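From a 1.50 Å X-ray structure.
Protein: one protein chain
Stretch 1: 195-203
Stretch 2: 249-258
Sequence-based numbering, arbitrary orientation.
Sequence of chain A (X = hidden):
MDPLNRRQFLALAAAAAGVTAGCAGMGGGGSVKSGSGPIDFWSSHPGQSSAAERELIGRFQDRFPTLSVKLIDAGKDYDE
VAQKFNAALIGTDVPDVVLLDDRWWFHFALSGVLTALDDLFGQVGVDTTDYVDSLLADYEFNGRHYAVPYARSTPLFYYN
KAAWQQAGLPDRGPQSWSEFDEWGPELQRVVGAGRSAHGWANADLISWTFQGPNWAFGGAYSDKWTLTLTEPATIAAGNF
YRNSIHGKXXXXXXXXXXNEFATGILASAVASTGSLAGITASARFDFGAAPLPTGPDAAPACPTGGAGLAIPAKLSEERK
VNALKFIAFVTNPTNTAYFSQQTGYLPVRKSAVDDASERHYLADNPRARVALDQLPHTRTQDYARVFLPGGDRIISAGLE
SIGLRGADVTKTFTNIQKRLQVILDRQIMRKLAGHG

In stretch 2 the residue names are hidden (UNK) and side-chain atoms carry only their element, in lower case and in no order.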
# COMPACT_ATOMS: atom_id res chain seq x y z
N ARG A 195 -21.10 -18.90 -6.54
CA ARG A 195 -20.40 -18.09 -5.55
C ARG A 195 -19.09 -18.79 -5.19
O ARG A 195 -18.86 -19.93 -5.59
CB ARG A 195 -21.27 -17.89 -4.30
CG ARG A 195 -22.57 -17.15 -4.55
CD ARG A 195 -23.49 -17.30 -3.33
NE ARG A 195 -23.18 -16.40 -2.24
CZ ARG A 195 -23.61 -16.54 -0.99
NH1 ARG A 195 -24.31 -17.61 -0.62
NH2 ARG A 195 -23.29 -15.62 -0.09
N SER A 196 -18.23 -18.10 -4.44
CA SER A 196 -16.94 -18.67 -4.05
C SER A 196 -16.64 -18.43 -2.59
O SER A 196 -17.10 -17.43 -2.01
CB SER A 196 -15.81 -18.07 -4.89
OG SER A 196 -15.92 -18.46 -6.25
N ALA A 197 -15.86 -19.33 -2.00
CA ALA A 197 -15.39 -19.17 -0.62
C ALA A 197 -14.44 -17.98 -0.49
O ALA A 197 -14.38 -17.34 0.56
CB ALA A 197 -14.69 -20.44 -0.15
N HIS A 198 -13.66 -17.72 -1.54
CA HIS A 198 -12.61 -16.71 -1.49
C HIS A 198 -12.44 -16.11 -2.86
O HIS A 198 -12.49 -16.82 -3.86
CB HIS A 198 -11.28 -17.35 -1.03
CG HIS A 198 -10.24 -16.35 -0.62
ND1 HIS A 198 -10.35 -15.59 0.52
CD2 HIS A 198 -9.07 -15.98 -1.21
CE1 HIS A 198 -9.29 -14.80 0.63
NE2 HIS A 198 -8.50 -15.02 -0.41
N GLY A 199 -12.25 -14.79 -2.91
CA GLY A 199 -11.88 -14.14 -4.16
C GLY A 199 -10.48 -13.57 -4.06
O GLY A 199 -10.13 -12.94 -3.06
N TRP A 200 -9.69 -13.81 -5.10
CA TRP A 200 -8.38 -13.18 -5.27
C TRP A 200 -8.52 -12.00 -6.20
O TRP A 200 -9.25 -12.07 -7.19
CB TRP A 200 -7.39 -14.17 -5.90
CG TRP A 200 -7.01 -15.33 -5.03
CD1 TRP A 200 -7.46 -16.62 -5.14
CD2 TRP A 200 -6.09 -15.31 -3.93
NE1 TRP A 200 -6.89 -17.40 -4.16
CE2 TRP A 200 -6.03 -16.63 -3.41
CE3 TRP A 200 -5.32 -14.31 -3.33
CZ2 TRP A 200 -5.24 -16.96 -2.32
CZ3 TRP A 200 -4.53 -14.65 -2.24
CH2 TRP A 200 -4.49 -15.97 -1.75
N ALA A 201 -7.79 -10.92 -5.92
CA ALA A 201 -7.81 -9.76 -6.80
C ALA A 201 -7.33 -10.14 -8.21
O ALA A 201 -6.57 -11.10 -8.38
CB ALA A 201 -6.92 -8.67 -6.24
N ASN A 202 -7.74 -9.35 -9.20
CA ASN A 202 -7.26 -9.53 -10.56
C ASN A 202 -5.93 -8.80 -10.78
O ASN A 202 -5.28 -8.39 -9.81
CB ASN A 202 -8.32 -9.11 -11.60
CG ASN A 202 -8.59 -7.61 -11.61
OD1 ASN A 202 -7.87 -6.81 -11.00
ND2 ASN A 202 -9.62 -7.22 -12.35
N ALA A 203 -5.53 -8.62 -12.03
CA ALA A 203 -4.20 -8.07 -12.32
C ALA A 203 -4.00 -6.63 -11.86
O ALA A 203 -2.89 -6.12 -11.89
CB ALA A 203 -3.88 -8.20 -13.80
N UNK A 249 -10.64 -25.50 -5.75
CA UNK A 249 -11.63 -24.73 -6.49
C UNK A 249 -12.51 -23.79 -5.68
O UNK A 249 -13.43 -23.20 -6.24
N UNK A 250 -12.21 -23.62 -4.40
CA UNK A 250 -13.05 -22.79 -3.54
C UNK A 250 -12.79 -21.30 -3.77
O UNK A 250 -13.51 -20.45 -3.23
c UNK A 250 -12.83 -23.14 -2.06
c UNK A 250 -10.93 -21.68 -1.26
c UNK A 250 -8.77 -22.57 -0.75
c UNK A 250 -11.41 -22.95 -1.60
c UNK A 250 -9.61 -21.49 -0.85
o UNK A 250 -7.47 -22.37 -0.34
c UNK A 250 -10.53 -24.03 -1.50
c UNK A 250 -9.22 -23.85 -1.08
N UNK A 251 -11.77 -20.97 -4.54
CA UNK A 251 -11.43 -19.58 -4.81
C UNK A 251 -11.60 -19.23 -6.29
O UNK A 251 -11.60 -20.10 -7.16
c UNK A 251 -9.98 -19.27 -4.35
N UNK A 252 -11.74 -17.93 -6.54
CA UNK A 252 -11.90 -17.40 -7.89
C UNK A 252 -11.15 -16.09 -8.03
O UNK A 252 -10.90 -15.41 -7.04
c UNK A 252 -13.38 -17.18 -8.18
N UNK A 253 -10.81 -15.72 -9.26
CA UNK A 253 -10.29 -14.39 -9.53
C UNK A 253 -11.47 -13.44 -9.67
O UNK A 253 -12.38 -13.68 -10.46
c UNK A 253 -8.29 -15.33 -10.69
c UNK A 253 -9.46 -14.37 -10.81
c UNK A 253 -8.96 -12.97 -11.11
N UNK A 254 -11.45 -12.37 -8.89
CA UNK A 254 -12.56 -11.42 -8.84
C UNK A 254 -12.19 -10.17 -9.60
O UNK A 254 -11.07 -9.68 -9.47
c UNK A 254 -12.88 -11.07 -7.40
N UNK A 255 -13.11 -9.62 -10.38
CA UNK A 255 -12.83 -8.36 -11.05
C UNK A 255 -12.88 -7.18 -10.09
O UNK A 255 -11.86 -6.53 -9.84
n UNK A 255 -14.62 -6.28 -13.54
c UNK A 255 -13.78 -8.13 -12.23
o UNK A 255 -12.49 -6.20 -12.83
c UNK A 255 -13.57 -6.78 -12.90
N UNK A 256 -14.06 -6.90 -9.56
CA UNK A 256 -14.21 -5.82 -8.57
C UNK A 256 -14.33 -6.49 -7.22
O UNK A 256 -15.44 -6.75 -6.73
o UNK A 256 -14.98 -3.73 -6.85
c UNK A 256 -15.44 -4.96 -8.88
o UNK A 256 -16.17 -2.73 -8.39
c UNK A 256 -15.53 -3.72 -7.98
N UNK A 257 -13.19 -6.75 -6.60
CA UNK A 257 -13.15 -7.61 -5.43
C UNK A 257 -13.95 -7.07 -4.23
O UNK A 257 -14.66 -7.83 -3.57
c UNK A 257 -11.67 -9.11 -4.02
c UNK A 257 -10.91 -6.74 -4.55
c UNK A 257 -11.69 -7.97 -5.03
c UNK A 257 -10.30 -9.69 -3.83
N UNK A 258 -13.85 -5.77 -3.97
CA UNK A 258 -14.57 -5.18 -2.84
C UNK A 258 -16.07 -5.31 -3.06
O UNK A 258 -16.82 -5.68 -2.15
c UNK A 258 -14.19 -3.73 -2.67
O HOH W 1 -15.36 -21.12 -6.23
O HOH W 2 -9.87 -7.37 -8.20

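Position 249 has no side-chain atom, and its phi of 87° is a value that by itself favours glycine; nothing of stretch 1 lies within 5.5 Å of where a CB would sit. It is Gly249. Its O accepts a hydrogen bond from water 1 at 2.8 Å, and that water accepts one from Ser196 OG at 2.7 Å, so water 1 bridges the two stretches at this end.

Position 250 carries one carbon leading to a six-carbon ring that bears a single oxygen; its CB packs 3.8 Å from Ala197 CB. A para-hydroxylated ring of this kind is tyrosine, Tyr250. The CB of His198 lies at the ring edge, near the ring plane, 4.4 Å from Tyr250 CD1. The backbone O takes a hydrogen bond from His198 N (3.2 Å, 139°) and a weak one from Ala197 N (2.9 Å, 122°).

Position 251 has one side-chain carbon, 3.7 Å from Trp200 CD1 and 4.0 Å from His198 CB. One carbon means alanine, Ala251. It shares a sheet face with His198 and Trp200, and its CB also lies 3.6 Å from Trp200 NE1.

Position 252 again has a single carbon, on the opposite sheet face and 3.4 Å from Ser196 OG: Ala252. Its backbone works in both directions, N donating to His198 O (3.0 Å, 147°) and O accepting from Trp200 N (2.8 Å, 168°).

Position 253 shows three carbons, the first carrying the other two, one of which lies 3.9 Å from Asn202 CB. This beta-branched fork is valine, Val253, with chi1 at 178° (t).

Position 254 has one carbon, its CB, 3.8 Å from Trp200 O, hence Ala254. Its N donates to Trp200 O (2.8 Å), and the angle of 173° is the straightest of the set. An ideal CB on Gly199 would come within 3.5 Å of Ala254 CB, a tight approach that the bare glycine avoids.

Position 255 has two carbons, the second carrying one oxygen and one nitrogen, an amide: Asn255. Its CB points away, but its end comes nearer, with OD1 3.1 Å from Asn202 ND2; the angle is too poor for a hydrogen bond. Water 2 joins these residues instead, accepting from Asn202 N (3.1 Å) and donating to Asn255 O (2.7 Å).

Position 256 has two carbons, the second bearing two oxygens: the carboxylate of Asp256. It touches nothing on stretch 1, but it occupies the N-cap position, and its side chain caps a backbone N just past the stretch.

Position 257 has four carbons, forked at the first; one arm is two carbons long, its end carbon 3.3 Å from Gly199 O. This is Ile257, whose CD1 also reaches Ala201 N at 3.5 Å.

Position 258 has one carbon, which touches nothing on stretch 1: Ala258, in the helix.

The contact is a parallel strand pairing. His198 and Trp200 alternate with Ala252 and Ala254 in the backbone ladder, while CA-H...O contacts, such as Ala251 CA to His198 O at 3.1 Å, supplement it. The stretches bury 616 Å² between them, Asn202, Trp200 and Tyr250 having the largest covered areas; two waters separately bridge them.

Stretch 2 249-258: GYAAVANDIA
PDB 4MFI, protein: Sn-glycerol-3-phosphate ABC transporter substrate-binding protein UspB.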